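Local coordinates for Ro sixty-related protein, RSR (PDB 2NVO) that binds several small RNAs that accumulate during recovery from ultraviolet irradiation and contributes to the bacterium's resistance to that irradiation, at residues A444-W449 with F460-D465; N466-G471 with F502-P507; V477-Y482 with R510-V515. All blocks are in the same frame, centred on the assembly; numbering follows the deposited sequence.

Interaction 1: residues A444-W449 with F460-D465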
ATOM      1  N   ALA A 444       4.216   7.364  26.962  1.00 10.42           N
ATOM      2  CA  ALA A 444       3.300   8.161  27.772  1.00  9.21           C
ATOM      3  C   ALA A 444       3.832   9.577  27.925  1.00  8.33           C
ATOM      4  O   ALA A 444       3.074  10.543  28.071  1.00 10.66           O
ATOM      5  CB  ALA A 444       3.096   7.521  29.149  1.00  9.84           C
ATOM      6  N   GLN A 445       5.143   9.698  27.872  1.00  7.02           N
ATOM      7  CA  GLN A 445       5.820  10.922  28.256  1.00  9.12           C
ATOM      8  C   GLN A 445       5.519  12.187  27.406  1.00  9.38           C
ATOM      9  O   GLN A 445       5.421  13.298  27.953  1.00 11.03           O
ATOM     10  CB  GLN A 445       7.320  10.648  28.360  1.00 11.42           C
ATOM     11  CG  GLN A 445       8.131  11.842  28.804  1.00 14.31           C
ATOM     12  CD  GLN A 445       9.572  11.480  29.092  1.00 19.42           C
ATOM     13  OE1 GLN A 445      10.103  10.500  28.560  1.00 17.68           O
ATOM     14  NE2 GLN A 445      10.215  12.268  29.943  1.00 17.16           N
ATOM     15  N   PRO A 446       5.372  12.036  26.075  1.00  8.64           N
ATOM     16  CA  PRO A 446       5.009  13.210  25.270  1.00  7.79           C
ATOM     17  C   PRO A 446       3.647  13.752  25.695  1.00  8.27           C
ATOM     18  O   PRO A 446       3.443  14.969  25.665  1.00  7.33           O
ATOM     19  CB  PRO A 446       4.896  12.653  23.837  1.00  7.19           C
ATOM     20  CG  PRO A 446       5.746  11.393  23.837  1.00  5.85           C
ATOM     21  CD  PRO A 446       5.562  10.822  25.251  1.00  7.42           C
ATOM     22  N   ILE A 447       2.745  12.850  26.067  1.00  7.70           N
ATOM     23  CA  ILE A 447       1.393  13.230  26.451  1.00  9.28           C
ATOM     24  C   ILE A 447       1.371  13.876  27.829  1.00 12.71           C
ATOM     25  O   ILE A 447       0.660  14.857  28.055  1.00 12.68           O
ATOM     26  CB  ILE A 447       0.455  12.028  26.420  1.00  9.10           C
ATOM     27  CG1 ILE A 447       0.530  11.342  25.058  1.00  9.08           C
ATOM     28  CG2 ILE A 447      -0.993  12.453  26.732  1.00 10.69           C
ATOM     29  CD1 ILE A 447       0.020   9.942  25.076  1.00 11.23           C
ATOM     30  N   LEU A 448       2.130  13.305  28.756  1.00 13.95           N
ATOM     31  CA  LEU A 448       2.294  13.911  30.067  1.00 13.43           C
ATOM     32  C   LEU A 448       2.933  15.300  29.910  1.00 14.77           C
ATOM     33  O   LEU A 448       2.484  16.277  30.515  1.00 15.89           O
ATOM     34  CB  LEU A 448       3.151  13.017  30.961  1.00 11.51           C
ATOM     35  CG  LEU A 448       2.665  11.604  31.290  1.00 11.48           C
ATOM     36  CD1 LEU A 448       3.769  10.843  31.998  1.00 10.11           C
ATOM     37  CD2 LEU A 448       1.388  11.606  32.163  1.00 16.80           C
ATOM     38  N   TRP A 449       3.972  15.391  29.084  1.00 12.14           N
ATOM     39  CA  TRP A 449       4.679  16.644  28.887  1.00 11.75           C
ATOM     40  C   TRP A 449       3.765  17.732  28.335  1.00 13.10           C
ATOM     41  O   TRP A 449       3.776  18.855  28.825  1.00 13.44           O
ATOM     42  CB  TRP A 449       5.871  16.460  27.953  1.00 11.46           C
ATOM     43  CG  TRP A 449       6.635  17.734  27.672  1.00 11.81           C
ATOM     44  CD1 TRP A 449       7.632  18.278  28.437  1.00 12.70           C
ATOM     45  CD2 TRP A 449       6.496  18.588  26.528  1.00 12.11           C
ATOM     46  NE1 TRP A 449       8.109  19.424  27.850  1.00 14.52           N
ATOM     47  CE2 TRP A 449       7.427  19.645  26.684  1.00 12.45           C
ATOM     48  CE3 TRP A 449       5.658  18.579  25.399  1.00 11.91           C
ATOM     49  CZ2 TRP A 449       7.544  20.682  25.759  1.00 13.13           C
ATOM     50  CZ3 TRP A 449       5.780  19.613  24.470  1.00 11.14           C
ATOM     51  CH2 TRP A 449       6.725  20.648  24.651  1.00 13.69           C
ATOM     52  N   PHE A 460      -0.654  12.731  18.788  1.00  5.45           N
ATOM     53  CA  PHE A 460       0.705  12.450  19.255  1.00  6.39           C
ATOM     54  C   PHE A 460       1.245  11.313  18.388  1.00  5.12           C
ATOM     55  O   PHE A 460       0.520  10.358  18.141  1.00  6.01           O
ATOM     56  CB  PHE A 460       0.671  11.985  20.721  1.00  7.07           C
ATOM     57  CG  PHE A 460       0.339  13.091  21.708  1.00  7.49           C
ATOM     58  CD1 PHE A 460       1.339  13.843  22.293  1.00  7.43           C
ATOM     59  CD2 PHE A 460      -0.978  13.364  22.036  1.00  8.34           C
ATOM     60  CE1 PHE A 460       1.025  14.850  23.201  1.00  8.33           C
ATOM     61  CE2 PHE A 460      -1.302  14.361  22.961  1.00  9.11           C
ATOM     62  CZ  PHE A 460      -0.310  15.104  23.527  1.00  8.19           C
ATOM     63  N   VAL A 461       2.478  11.422  17.897  1.00  5.20           N
ATOM     64  CA  VAL A 461       3.071  10.323  17.128  1.00  5.12           C
ATOM     65  C   VAL A 461       4.459  10.022  17.677  1.00  5.12           C
ATOM     66  O   VAL A 461       5.302  10.909  17.766  1.00  5.12           O
ATOM     67  CB  VAL A 461       3.213  10.638  15.613  1.00  6.26           C
ATOM     68  CG1 VAL A 461       3.724   9.382  14.882  1.00  5.12           C
ATOM     69  CG2 VAL A 461       1.878  11.061  15.026  1.00  5.69           C
ATOM     70  N   VAL A 462       4.682   8.773  18.057  1.00  5.12           N
ATOM     71  CA  VAL A 462       5.982   8.369  18.554  1.00  5.12           C
ATOM     72  C   VAL A 462       6.676   7.544  17.484  1.00  5.12           C
ATOM     73  O   VAL A 462       6.084   6.618  16.948  1.00  5.12           O
ATOM     74  CB  VAL A 462       5.846   7.522  19.838  1.00  5.12           C
ATOM     75  CG1 VAL A 462       7.234   6.880  20.222  1.00  5.12           C
ATOM     76  CG2 VAL A 462       5.293   8.391  20.971  1.00  6.89           C
ATOM     77  N   TYR A 463       7.927   7.871  17.193  1.00  5.12           N
ATOM     78  CA  TYR A 463       8.698   7.085  16.247  1.00  5.12           C
ATOM     79  C   TYR A 463       9.844   6.380  16.978  1.00  5.52           C
ATOM     80  O   TYR A 463      10.652   7.029  17.642  1.00  5.12           O
ATOM     81  CB  TYR A 463       9.243   7.981  15.130  1.00  5.12           C
ATOM     82  CG  TYR A 463       8.208   8.323  14.088  1.00  5.12           C
ATOM     83  CD1 TYR A 463       7.861   7.394  13.109  1.00  5.32           C
ATOM     84  CD2 TYR A 463       7.583   9.572  14.069  1.00  5.55           C
ATOM     85  CE1 TYR A 463       6.908   7.695  12.133  1.00  5.12           C
ATOM     86  CE2 TYR A 463       6.622   9.888  13.097  1.00  5.98           C
ATOM     87  CZ  TYR A 463       6.303   8.946  12.127  1.00  5.94           C
ATOM     88  OH  TYR A 463       5.361   9.230  11.156  1.00  6.77           O
ATOM     89  N   THR A 464       9.911   5.057  16.830  1.00  5.12           N
ATOM     90  CA  THR A 464      10.985   4.270  17.425  1.00  5.12           C
ATOM     91  C   THR A 464      11.411   3.170  16.431  1.00  5.12           C
ATOM     92  O   THR A 464      10.864   3.082  15.338  1.00  5.12           O
ATOM     93  CB  THR A 464      10.577   3.697  18.812  1.00  5.56           C
ATOM     94  OG1 THR A 464      11.726   3.121  19.461  1.00  7.14           O
ATOM     95  CG2 THR A 464       9.506   2.655  18.684  1.00  5.12           C
ATOM     96  N   ASP A 465      12.432   2.388  16.775  1.00  6.71           N
ATOM     97  CA  ASP A 465      12.803   1.288  15.882  1.00  5.12           C
ATOM     98  C   ASP A 465      12.015   0.069  16.329  1.00  6.57           C
ATOM     99  O   ASP A 465      10.976  -0.274  15.764  1.00  5.12           O
ATOM    100  CB  ASP A 465      14.323   1.044  15.814  1.00  8.58           C
ATOM    101  CG  ASP A 465      15.033   1.200  17.166  1.00  7.17           C
ATOM    102  OD1 ASP A 465      14.386   1.263  18.223  1.00  7.28           O
ATOM    103  OD2 ASP A 465      16.269   1.263  17.151  1.00  6.15           O
TER
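Ile447 and Pro446 on helix 445-449 rest against Phe460 and Val462 of strand 460-464, the two axes running 142° apart in direction with a closest approach of 9.3 Å. The nearest backbone pair is Ile447 and Phe460, whose CA atoms are 7.3 Å apart. Phe460 meets the helix with its ring. Ile447 CG1 stands over the middle of one face, 3.7 Å from the ring centroid and 8° off the ring normal, a CH-pi contact. The first torsion of Ile447 accounts for this placement: CG1 lies anti to the carbonyl carbon (chi1 -54°), while CG2 takes the position anti to the backbone N. The ring also reaches the helix backbone, since Phe460 CE1 is 3.6 Å from Ile447 CA and approaches Pro446 O obliquely at 3.5 Å. Pro446 adds two apolar contacts: its CB faces Phe460 CD1 at 4.1 Å, and its CG meets Val462 CG2 at 4.2 Å, those two side chains crossing at about a right angle. No hydrogen bond joins the segments, all four touching residues are buried, and the contact is mainly apolar. Strand 459-464 is flanked in the sheet by strands 364-369 and 491-496, to which Val461 and Phe460 respectively are hydrogen-bonded. A helix packed on a largely parallel sheet, running roughly against the strand direction, is characteristic of the alpha/beta architecture of the von Willebrand factor A domain.

Interaction 2: residues N466-G471 with F502-P507; sequences NETWAG and FSIADP. With CA (calcium ion), chain B.
Thr468 and Ile504 touch through little more than a methyl end, although the neighbouring Glu467 holds a calcium ion: two irregular loops meet without a single hydrogen bond and bury just 103 Å² in all. The two side chains reach toward each other tip to tip, Ile504 CD1 lying 4.2 Å from Thr468 CB and equally near CG2. With OG1 between the backbone N and the carbonyl carbon (chi1 58°), Thr468 has its CG2 beside the backbone N, where it comes as near Ile504 CD1 as CB does. Phe502 makes a looser approach, its CB 4.5 Å from Thr468 OG1, and Thr468 CG2 stands oblique to its ring. Val494 of strand 491-496 is touched by Thr468, Phe502 and Ile504 alike, which ties both loops to the sheet. On the metal side, Glu467 OE2 binds calcium at 2.4 Å, its chain extended beyond CG; two waters also bind the ion, each at 2.5 Å, and Ser372 OG and Ser374 OG supply the other two protein ligands. The chemistry thus divides by residue: Glu467 gives an anionic oxygen to the MIDAS-like site, whereas the adjacent Thr468 meets the facing loop mainly through carbon atoms, which implies an association resting on van der Waals packing rather than on directional bonds.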
ATOM      1  N   ASN A 466      12.478  -0.541  17.414  1.00  8.74           N
ATOM      2  CA  ASN A 466      11.733  -1.593  18.032  1.00  9.74           C
ATOM      3  C   ASN A 466      11.890  -1.567  19.557  1.00 12.32           C
ATOM      4  O   ASN A 466      11.908  -2.601  20.177  1.00 10.55           O
ATOM      5  CB  ASN A 466      12.135  -2.941  17.413  1.00  9.97           C
ATOM      6  CG  ASN A 466      13.591  -3.316  17.684  1.00 16.00           C
ATOM      7  OD1 ASN A 466      14.383  -2.506  18.172  1.00 14.11           O
ATOM      8  ND2 ASN A 466      13.946  -4.561  17.372  1.00 13.85           N
ATOM      9  N   GLU A 467      11.995  -0.376  20.159  1.00 11.13           N
ATOM     10  CA  GLU A 467      12.320  -0.298  21.581  1.00 12.73           C
ATOM     11  C   GLU A 467      11.461   0.646  22.409  1.00 16.63           C
ATOM     12  O   GLU A 467      11.985   1.569  23.035  1.00 15.31           O
ATOM     13  CB  GLU A 467      13.801   0.045  21.790  1.00 10.64           C
ATOM     14  CG  GLU A 467      14.731  -0.948  21.162  1.00  8.24           C
ATOM     15  CD  GLU A 467      16.144  -0.858  21.704  1.00  5.78           C
ATOM     16  OE1 GLU A 467      16.675  -1.903  22.064  1.00  8.40           O
ATOM     17  OE2 GLU A 467      16.734   0.229  21.780  1.00  8.70           O
ATOM     18  N   THR A 468      10.151   0.413  22.417  1.00 18.33           N
ATOM     19  CA  THR A 468       9.295   1.052  23.402  1.00 18.34           C
ATOM     20  C   THR A 468       9.738   0.568  24.792  1.00 18.32           C
ATOM     21  O   THR A 468      10.126  -0.584  24.981  1.00 14.93           O
ATOM     22  CB  THR A 468       7.812   0.718  23.195  1.00 19.99           C
ATOM     23  OG1 THR A 468       7.621  -0.703  23.259  1.00 19.04           O
ATOM     24  CG2 THR A 468       7.311   1.255  21.846  1.00 17.66           C
ATOM     25  N   TRP A 469       9.670   1.471  25.756  1.00 18.44           N
ATOM     26  CA  TRP A 469      10.112   1.196  27.109  1.00 16.18           C
ATOM     27  C   TRP A 469       8.971   1.678  27.991  1.00 18.23           C
ATOM     28  O   TRP A 469       8.506   2.808  27.835  1.00 17.09           O
ATOM     29  CB  TRP A 469      11.371   2.018  27.360  1.00 16.61           C
ATOM     30  CG  TRP A 469      11.900   1.968  28.739  1.00 19.70           C
ATOM     31  CD1 TRP A 469      12.604   0.950  29.306  1.00 19.56           C
ATOM     32  CD2 TRP A 469      11.790   2.988  29.730  1.00 20.46           C
ATOM     33  NE1 TRP A 469      12.929   1.268  30.603  1.00 21.56           N
ATOM     34  CE2 TRP A 469      12.445   2.522  30.885  1.00 21.40           C
ATOM     35  CE3 TRP A 469      11.185   4.251  29.760  1.00 17.98           C
ATOM     36  CZ2 TRP A 469      12.510   3.265  32.063  1.00 23.97           C
ATOM     37  CZ3 TRP A 469      11.257   4.996  30.923  1.00 20.03           C
ATOM     38  CH2 TRP A 469      11.915   4.503  32.059  1.00 26.98           C
ATOM     39  N   ALA A 470       8.505   0.833  28.902  1.00 19.87           N
ATOM     40  CA  ALA A 470       7.406   1.216  29.778  1.00 19.90           C
ATOM     41  C   ALA A 470       7.877   2.103  30.934  1.00 22.97           C
ATOM     42  O   ALA A 470       8.806   1.760  31.673  1.00 20.06           O
ATOM     43  CB  ALA A 470       6.674  -0.020  30.295  1.00 20.44           C
ATOM     44  N   GLY A 471       7.236   3.258  31.069  1.00 17.23           N
ATOM     45  CA  GLY A 471       7.469   4.125  32.203  1.00 20.65           C
ATOM     46  C   GLY A 471       6.487   3.788  33.317  1.00 19.84           C
ATOM     47  O   GLY A 471       5.768   2.795  33.235  1.00 18.91           O
ATOM     48  N   PHE A 502       4.613  -5.410  19.159  1.00 15.85           N
ATOM     49  CA  PHE A 502       4.558  -4.704  20.436  1.00 14.03           C
ATOM     50  C   PHE A 502       3.102  -4.348  20.670  1.00 14.30           C
ATOM     51  O   PHE A 502       2.294  -4.459  19.766  1.00 16.07           O
ATOM     52  CB  PHE A 502       5.454  -3.458  20.441  1.00 15.99           C
ATOM     53  CG  PHE A 502       5.018  -2.373  19.474  1.00 12.01           C
ATOM     54  CD1 PHE A 502       4.189  -1.334  19.897  1.00 14.75           C
ATOM     55  CD2 PHE A 502       5.447  -2.388  18.162  1.00 10.84           C
ATOM     56  CE1 PHE A 502       3.797  -0.326  19.025  1.00 11.27           C
ATOM     57  CE2 PHE A 502       5.064  -1.388  17.279  1.00 10.96           C
ATOM     58  CZ  PHE A 502       4.237  -0.352  17.709  1.00 10.17           C
ATOM     59  N   SER A 503       2.741  -3.968  21.887  1.00 17.74           N
ATOM     60  CA  SER A 503       1.358  -3.573  22.129  1.00 18.84           C
ATOM     61  C   SER A 503       1.251  -2.449  23.157  1.00 20.17           C
ATOM     62  O   SER A 503       1.665  -2.588  24.316  1.00 18.66           O
ATOM     63  CB  SER A 503       0.483  -4.772  22.510  1.00 22.43           C
ATOM     64  OG  SER A 503       0.942  -5.376  23.697  1.00 29.13           O
ATOM     65  N   ILE A 504       0.699  -1.332  22.698  1.00 15.03           N
ATOM     66  CA  ILE A 504       0.552  -0.130  23.512  1.00 14.21           C
ATOM     67  C   ILE A 504      -0.891   0.301  23.435  1.00 15.31           C
ATOM     68  O   ILE A 504      -1.511   0.613  24.450  1.00 16.73           O
ATOM     69  CB  ILE A 504       1.403   1.015  22.956  1.00 11.55           C
ATOM     70  CG1 ILE A 504       2.886   0.612  22.906  1.00 16.52           C
ATOM     71  CG2 ILE A 504       1.170   2.301  23.760  1.00 13.46           C
ATOM     72  CD1 ILE A 504       3.737   1.136  24.021  1.00 15.55           C
ATOM     73  N   ALA A 505      -1.418   0.319  22.213  1.00 12.14           N
ATOM     74  CA  ALA A 505      -2.809   0.666  21.973  1.00 16.33           C
ATOM     75  C   ALA A 505      -3.758  -0.270  22.715  1.00 18.75           C
ATOM     76  O   ALA A 505      -3.634  -1.493  22.633  1.00 20.89           O
ATOM     77  CB  ALA A 505      -3.121   0.647  20.472  1.00 12.21           C
ATOM     78  N   ASP A 506      -4.714   0.324  23.424  1.00 18.93           N
ATOM     79  CA  ASP A 506      -5.760  -0.433  24.104  1.00 22.58           C
ATOM     80  C   ASP A 506      -6.857  -0.822  23.124  1.00 24.15           C
ATOM     81  O   ASP A 506      -7.540   0.042  22.589  1.00 26.98           O
ATOM     82  CB  ASP A 506      -6.358   0.403  25.234  1.00 23.01           C
ATOM     83  CG  ASP A 506      -7.213  -0.420  26.178  1.00 28.09           C
ATOM     84  OD1 ASP A 506      -7.908  -1.352  25.713  1.00 28.23           O
ATOM     85  OD2 ASP A 506      -7.168  -0.141  27.391  1.00 29.04           O
ATOM     86  N   PRO A 507      -7.027  -2.131  22.885  1.00 27.42           N
ATOM     87  CA  PRO A 507      -8.016  -2.649  21.932  1.00 32.42           C
ATOM     88  C   PRO A 507      -9.411  -2.136  22.259  1.00 30.60           C
ATOM     89  O   PRO A 507     -10.235  -1.964  21.360  1.00 34.65           O
ATOM     90  CB  PRO A 507      -7.950  -4.164  22.154  1.00 35.01           C
ATOM     91  CG  PRO A 507      -6.606  -4.405  22.735  1.00 33.65           C
ATOM     92  CD  PRO A 507      -6.333  -3.215  23.596  1.00 30.26           C
TER
HETATM   93 CA    CA B 533      17.567   2.370  21.187  1.00  5.12          CA
HETATM   94  O   HOH W   1      16.830   3.256  23.373  1.00  9.80           O
HETATM   95  O   HOH W   2      15.383   2.605  20.107  1.00  5.12           O

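Interaction 3: residues V477-Y482 with R510-V515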
ATOM      1  N   VAL A 477      -3.578   6.105  30.724  1.00 20.25           N
ATOM      2  CA  VAL A 477      -3.744   7.032  31.837  1.00 16.79           C
ATOM      3  C   VAL A 477      -3.314   8.442  31.424  1.00 18.75           C
ATOM      4  O   VAL A 477      -4.012   9.432  31.700  1.00 14.84           O
ATOM      5  CB  VAL A 477      -2.944   6.548  33.071  1.00 20.32           C
ATOM      6  CG1 VAL A 477      -2.818   7.643  34.114  1.00 23.58           C
ATOM      7  CG2 VAL A 477      -3.583   5.302  33.658  1.00 20.15           C
ATOM      8  N   ALA A 478      -2.179   8.524  30.731  1.00 15.58           N
ATOM      9  CA  ALA A 478      -1.703   9.794  30.189  1.00 15.67           C
ATOM     10  C   ALA A 478      -2.755  10.489  29.337  1.00 16.42           C
ATOM     11  O   ALA A 478      -3.010  11.674  29.512  1.00 15.76           O
ATOM     12  CB  ALA A 478      -0.399   9.603  29.387  1.00 16.01           C
ATOM     13  N   LEU A 479      -3.354   9.758  28.403  1.00 14.39           N
ATOM     14  CA  LEU A 479      -4.344  10.350  27.515  1.00 13.93           C
ATOM     15  C   LEU A 479      -5.591  10.832  28.270  1.00 18.65           C
ATOM     16  O   LEU A 479      -6.156  11.881  27.934  1.00 17.33           O
ATOM     17  CB  LEU A 479      -4.746   9.369  26.420  1.00 17.07           C
ATOM     18  CG  LEU A 479      -3.684   9.132  25.331  1.00 12.19           C
ATOM     19  CD1 LEU A 479      -4.019   7.878  24.539  1.00 13.97           C
ATOM     20  CD2 LEU A 479      -3.606  10.353  24.419  1.00 11.73           C
ATOM     21  N   ASP A 480      -6.021  10.048  29.253  1.00 16.04           N
ATOM     22  CA  ASP A 480      -7.119  10.441  30.138  1.00 19.90           C
ATOM     23  C   ASP A 480      -6.807  11.739  30.872  1.00 18.64           C
ATOM     24  O   ASP A 480      -7.625  12.652  30.889  1.00 20.01           O
ATOM     25  CB  ASP A 480      -7.409   9.340  31.157  1.00 19.79           C
ATOM     26  CG  ASP A 480      -7.931   8.070  30.509  1.00 21.68           C
ATOM     27  OD1 ASP A 480      -8.466   8.153  29.383  1.00 26.40           O
ATOM     28  OD2 ASP A 480      -7.811   6.993  31.121  1.00 23.65           O
ATOM     29  N   GLN A 481      -5.626  11.803  31.481  1.00 17.11           N
ATOM     30  CA  GLN A 481      -5.179  12.994  32.189  1.00 20.80           C
ATOM     31  C   GLN A 481      -5.124  14.231  31.301  1.00 21.49           C
ATOM     32  O   GLN A 481      -5.473  15.327  31.744  1.00 20.89           O
ATOM     33  CB  GLN A 481      -3.841  12.751  32.892  1.00 18.02           C
ATOM     34  CG  GLN A 481      -3.956  11.821  34.086  1.00 18.43           C
ATOM     35  CD  GLN A 481      -2.620  11.525  34.745  1.00 19.12           C
ATOM     36  OE1 GLN A 481      -1.598  12.124  34.412  1.00 24.45           O
ATOM     37  NE2 GLN A 481      -2.625  10.593  35.687  1.00 23.96           N
ATOM     38  N   TYR A 482      -4.717  14.062  30.046  1.00 15.60           N
ATOM     39  CA  TYR A 482      -4.676  15.185  29.110  1.00 14.62           C
ATOM     40  C   TYR A 482      -6.090  15.697  28.856  1.00 17.73           C
ATOM     41  O   TYR A 482      -6.349  16.894  28.930  1.00 19.76           O
ATOM     42  CB  TYR A 482      -4.030  14.777  27.776  1.00 12.65           C
ATOM     43  CG  TYR A 482      -3.851  15.935  26.814  1.00 15.25           C
ATOM     44  CD1 TYR A 482      -2.636  16.597  26.696  1.00 11.18           C
ATOM     45  CD2 TYR A 482      -4.905  16.366  26.033  1.00 13.67           C
ATOM     46  CE1 TYR A 482      -2.489  17.674  25.802  1.00 15.73           C
ATOM     47  CE2 TYR A 482      -4.770  17.415  25.152  1.00 15.53           C
ATOM     48  CZ  TYR A 482      -3.570  18.069  25.041  1.00 13.42           C
ATOM     49  OH  TYR A 482      -3.485  19.119  24.156  1.00 15.02           O
ATOM     50  N   ARG A 510     -10.495   3.739  21.241  1.00 22.83           N
ATOM     51  CA  ARG A 510     -10.491   4.093  19.828  1.00 24.15           C
ATOM     52  C   ARG A 510      -9.441   5.144  19.522  1.00 17.29           C
ATOM     53  O   ARG A 510      -9.197   5.440  18.354  1.00 18.21           O
ATOM     54  CB  ARG A 510     -11.858   4.613  19.390  1.00 26.10           C
ATOM     55  CG  ARG A 510     -12.926   3.548  19.335  1.00 29.68           C
ATOM     56  CD  ARG A 510     -14.111   3.981  18.478  1.00 37.58           C
ATOM     57  NE  ARG A 510     -13.736   4.173  17.079  1.00 37.19           N
ATOM     58  CZ  ARG A 510     -13.826   5.330  16.426  1.00 39.34           C
ATOM     59  NH1 ARG A 510     -14.298   6.412  17.035  1.00 41.39           N
ATOM     60  NH2 ARG A 510     -13.452   5.402  15.154  1.00 36.55           N
ATOM     61  N   ASP A 511      -8.828   5.704  20.568  1.00 13.67           N
ATOM     62  CA  ASP A 511      -7.929   6.842  20.403  1.00 14.56           C
ATOM     63  C   ASP A 511      -6.456   6.434  20.232  1.00 13.16           C
ATOM     64  O   ASP A 511      -5.578   7.268  20.351  1.00 10.26           O
ATOM     65  CB  ASP A 511      -8.089   7.851  21.563  1.00 11.72           C
ATOM     66  CG  ASP A 511      -7.898   7.211  22.951  1.00 17.65           C
ATOM     67  OD1 ASP A 511      -7.604   6.000  23.046  1.00 15.92           O
ATOM     68  OD2 ASP A 511      -8.040   7.928  23.967  1.00 17.36           O
ATOM     69  N   MET A 512      -6.203   5.161  19.940  1.00 10.18           N
ATOM     70  CA  MET A 512      -4.831   4.657  19.891  1.00 10.86           C
ATOM     71  C   MET A 512      -4.594   3.753  18.692  1.00  9.55           C
ATOM     72  O   MET A 512      -5.443   2.935  18.339  1.00  9.98           O
ATOM     73  CB  MET A 512      -4.504   3.862  21.162  1.00 10.04           C
ATOM     74  CG  MET A 512      -4.722   4.646  22.430  1.00 11.50           C
ATOM     75  SD  MET A 512      -4.424   3.675  23.923  1.00 11.67           S
ATOM     76  CE  MET A 512      -2.653   3.850  24.126  1.00 10.18           C
ATOM     77  N   LEU A 513      -3.413   3.878  18.098  1.00  8.77           N
ATOM     78  CA  LEU A 513      -3.041   3.048  16.952  1.00  7.84           C
ATOM     79  C   LEU A 513      -1.577   2.644  17.078  1.00  6.46           C
ATOM     80  O   LEU A 513      -0.729   3.498  17.312  1.00  6.54           O
ATOM     81  CB  LEU A 513      -3.212   3.839  15.654  1.00  7.81           C
ATOM     82  CG  LEU A 513      -2.763   3.091  14.391  1.00  5.82           C
ATOM     83  CD1 LEU A 513      -3.719   1.966  14.129  1.00  8.91           C
ATOM     84  CD2 LEU A 513      -2.684   4.036  13.177  1.00  8.69           C
ATOM     85  N   ASP A 514      -1.295   1.356  16.923  1.00  7.62           N
ATOM     86  CA  ASP A 514       0.076   0.855  16.842  1.00  8.56           C
ATOM     87  C   ASP A 514       0.353   0.514  15.382  1.00  8.96           C
ATOM     88  O   ASP A 514      -0.434  -0.190  14.739  1.00  8.05           O
ATOM     89  CB  ASP A 514       0.237  -0.427  17.671  1.00  9.07           C
ATOM     90  CG  ASP A 514       0.231  -0.179  19.166  1.00 11.77           C
ATOM     91  OD1 ASP A 514       0.355   0.988  19.600  1.00 13.97           O
ATOM     92  OD2 ASP A 514       0.123  -1.162  19.921  1.00 14.09           O
ATOM     93  N   VAL A 515       1.465   1.015  14.863  1.00  7.11           N
ATOM     94  CA  VAL A 515       1.923   0.674  13.526  1.00  6.53           C
ATOM     95  C   VAL A 515       3.169  -0.167  13.705  1.00  6.92           C
ATOM     96  O   VAL A 515       4.196   0.313  14.203  1.00  6.21           O
ATOM     97  CB  VAL A 515       2.295   1.916  12.729  1.00  5.36           C
ATOM     98  CG1 VAL A 515       2.828   1.531  11.324  1.00  6.16           C
ATOM     99  CG2 VAL A 515       1.089   2.882  12.647  1.00  5.83           C
TER
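Leu479 CD1 is the one atom of helix 477-482 that meets both partners on the segment 510-515, lying 3.9 Å from Met512 CG and 4.1 Å from Asp511 OD2. The first is an apolar contact, in which the two side chains cross at a slant; the second brings a methyl group against a carboxylate oxygen, Leu479 and Asp511 coming from opposite directions. Met512 presents its CG to that methyl by holding it anti to its own carbonyl carbon (chi1 -56°). Backbone separation is appreciable, with Leu479 CA and Asp511 CA 8.7 Å apart, so the segments are bridged by side chains and no hydrogen bond or salt bridge spans them directly. In the next shell, Arg509, just before segment 510-515, links the two acidic groups and probably helps to position them. Its NH2 forms a salt bridge with Asp511 OD2 and its NH1 another with Asp480 OD1; these two carboxylate oxygens are 5.4 Å from each other, and the shared guanidinium would be expected to offset their mutual repulsion. Arg509 also touches Leu479. Further out, Leu492 of strand 491-496 packs against both Leu479 and Met512. The contact therefore sits where helix 475-486, beside helix 445-452, lies over the start of strand 512-517, with the parallel neighbour 491-496 alongside.

The three contacts lie in the VWFA-like domain, their centres 10 to 11 Å apart. Along the chain, interaction 1 closes before the other two open, whereas the segments of interactions 2 and 3 alternate. Interactions 1 and 3 reach the same mixed sheet, and their helices touch directly, with Ile447 CD1 3.7 Å from Leu479 CD2. Interactions 2 and 3 are joined by Asp514 OD2, a probable hydrogen-bond acceptor for Ile504 N at 2.8 Å and for Ala505 N. Segment 466-471 follows 460-465 without a break and brings Glu467 to the calcium ion. Helices, sheet and calcium site are thus linked within the domain that closes the horseshoe-shaped TROVE domain into a ring.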